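Local coordinates for short-chain dehydrogenase/reductase SDR (Burkholderia phymatum, PDB 5IG2) that binds NAD and probably oxidises or reduces substrates at an alcohol or carbonyl carbon, as an oxidoreductase of the short-chain dehydrogenase family, at the interface of chains A and B. Numbering follows the deposited sequence. Chains: chain A/B, Short-chain dehydrogenase/reductase SDR.

The interface of chains A and B. Residues chain A 155, 172-173, 176, 259, 274; chain B 157, 169, 273, 277.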
loop_
_atom_site.group_PDB
_atom_site.type_symbol
_atom_site.label_atom_id
_atom_site.label_comp_id
_atom_site.label_asym_id
_atom_site.label_seq_id
_atom_site.Cartn_x
_atom_site.Cartn_y
_atom_site.Cartn_z
ATOM N N LEU A 155 -0.671 -10.555 -1.900
ATOM C CA LEU A 155 0.454 -11.312 -2.429
ATOM C C LEU A 155 0.422 -11.420 -3.940
ATOM O O LEU A 155 1.415 -11.852 -4.534
ATOM C CB LEU A 155 0.477 -12.729 -1.829
ATOM C CG LEU A 155 0.292 -12.834 -0.308
ATOM C CD1 LEU A 155 0.025 -14.291 0.091
ATOM C CD2 LEU A 155 1.496 -12.281 0.453
ATOM N N VAL A 172 0.221 -6.141 3.980
ATOM C CA VAL A 172 1.258 -7.172 4.050
ATOM C C VAL A 172 2.569 -6.574 4.546
ATOM O O VAL A 172 3.144 -7.030 5.544
ATOM C CB VAL A 172 1.442 -7.846 2.682
ATOM C CG1 VAL A 172 2.757 -8.646 2.670
ATOM C CG2 VAL A 172 0.254 -8.730 2.378
ATOM N N SER A 173 3.048 -5.527 3.870
ATOM C CA SER A 173 4.375 -5.014 4.190
ATOM C C SER A 173 4.415 -4.348 5.559
ATOM O O SER A 173 5.371 -4.547 6.318
ATOM C CB SER A 173 4.853 -4.034 3.120
ATOM O OG SER A 173 6.195 -3.659 3.407
ATOM N N GLU A 176 4.592 -7.174 8.056
ATOM C CA GLU A 176 5.939 -7.743 8.080
ATOM C C GLU A 176 6.899 -6.832 8.836
ATOM O O GLU A 176 7.676 -7.292 9.682
ATOM C CB GLU A 176 6.441 -7.986 6.651
ATOM C CG GLU A 176 5.683 -9.084 5.908
ATOM C CD GLU A 176 6.115 -9.223 4.451
ATOM O OE1 GLU A 176 5.765 -10.251 3.826
ATOM O OE2 GLU A 176 6.804 -8.313 3.934
ATOM N N TYR A 259 2.679 -15.854 9.008
ATOM C CA TYR A 259 1.891 -15.965 7.783
ATOM C C TYR A 259 0.741 -16.953 7.961
ATOM O O TYR A 259 0.971 -18.148 8.189
ATOM C CB TYR A 259 2.775 -16.412 6.624
ATOM C CG TYR A 259 3.763 -15.361 6.152
ATOM C CD1 TYR A 259 3.322 -14.213 5.494
ATOM C CD2 TYR A 259 5.133 -15.532 6.340
ATOM C CE1 TYR A 259 4.217 -13.256 5.047
ATOM C CE2 TYR A 259 6.047 -14.571 5.895
ATOM C CZ TYR A 259 5.580 -13.438 5.246
ATOM O OH TYR A 259 6.470 -12.475 4.800
ATOM N N HIS A 274 6.247 -14.158 -7.886
ATOM C CA HIS A 274 7.597 -14.015 -7.349
ATOM C C HIS A 274 8.632 -14.322 -8.418
ATOM O O HIS A 274 9.667 -13.648 -8.512
ATOM C CB HIS A 274 7.782 -14.936 -6.140
ATOM C CG HIS A 274 7.028 -14.499 -4.925
ATOM N ND1 HIS A 274 6.934 -15.274 -3.789
ATOM C CD2 HIS A 274 6.342 -13.359 -4.663
ATOM C CE1 HIS A 274 6.219 -14.634 -2.882
ATOM N NE2 HIS A 274 5.847 -13.468 -3.384
ATOM N N SER B 157 10.649 -5.666 3.226
ATOM C CA SER B 157 10.065 -5.007 4.391
ATOM C C SER B 157 11.141 -4.845 5.455
ATOM O O SER B 157 11.166 -5.584 6.450
ATOM C CB SER B 157 8.859 -5.791 4.911
ATOM O OG SER B 157 7.833 -5.781 3.932
ATOM N N HIS B 169 5.057 -0.920 -1.438
ATOM C CA HIS B 169 4.369 -2.139 -1.849
ATOM C C HIS B 169 3.057 -1.819 -2.551
ATOM O O HIS B 169 2.690 -2.486 -3.526
ATOM C CB HIS B 169 4.127 -3.053 -0.649
ATOM C CG HIS B 169 5.347 -3.813 -0.233
ATOM N ND1 HIS B 169 5.470 -5.175 -0.405
ATOM C CD2 HIS B 169 6.512 -3.393 0.319
ATOM C CE1 HIS B 169 6.653 -5.565 0.041
ATOM N NE2 HIS B 169 7.305 -4.503 0.485
ATOM N N ARG B 273 12.718 -13.054 1.116
ATOM C CA ARG B 273 11.365 -12.701 1.526
ATOM C C ARG B 273 10.341 -13.577 0.817
ATOM O O ARG B 273 9.388 -14.061 1.441
ATOM C CB ARG B 273 11.095 -11.212 1.253
ATOM C CG ARG B 273 9.641 -10.799 1.503
ATOM C CD ARG B 273 9.317 -9.300 1.299
ATOM N NE ARG B 273 7.889 -9.133 1.549
ATOM C CZ ARG B 273 6.933 -9.235 0.628
ATOM N NH1 ARG B 273 7.235 -9.421 -0.653
ATOM N NH2 ARG B 273 5.664 -9.144 0.993
ATOM N N ILE B 277 7.456 -16.341 2.401
ATOM C CA ILE B 277 6.032 -16.404 2.091
ATOM C C ILE B 277 5.659 -17.788 1.583
ATOM O O ILE B 277 4.710 -18.413 2.073
ATOM C CB ILE B 277 5.658 -15.319 1.068
ATOM C CG1 ILE B 277 5.859 -13.926 1.676
ATOM C CG2 ILE B 277 4.223 -15.524 0.571
ATOM C CD1 ILE B 277 5.906 -12.809 0.652
#
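A:Glu176 and B:Arg273 form a salt bridge across a two-fold symmetric interface of this short-chain dehydrogenase/reductase, probably a biological one, though the structure alone does not show it. A:Glu176 lies on helix 162-185, of the kind that in this family commonly packs against its counterpart in the neighbouring subunit; B:Arg273 lies on helix 267-278. The two side chains meet at about a right angle, with carboxylate and guanidinium planes turned 62° apart. B:Arg273 NE donates to the syn lone pair of A:Glu176 OE2 at 2.7 Å, nearly straight (166° at the hydrogen) and close to the guanidinium plane, while NH2 makes a weak bond to OE1. B:Ile277, with most surface buried here, lays CG1 against the phenol end of A:Tyr259, 3.6 Å from CZ, and its CD1 lies 4.0 Å from A:His274 CE1. The B:Arg273 chain runs extended to NE, then turns (chi4 -90°), setting the guanidinium between B:Ile277 CD1, toward the rim of one face, and B:His169 CE1, over the centre of the other; these same-chain neighbours probably steady it for A:Glu176. A:Val172 CG1 meets an edge. A:Glu176 OE2 also accepts from B:Ser157 OG, 2.7 Å away and nearly along the C-O axis. This hydroxyl is hydrogen-bonded to A:Ser173 OG, whose CB rests on the B:His169 ring. A:Tyr259 OH reaches A:Glu176 OE1 from above the carboxylate plane, which probably helps to fix the carboxylate's rotation.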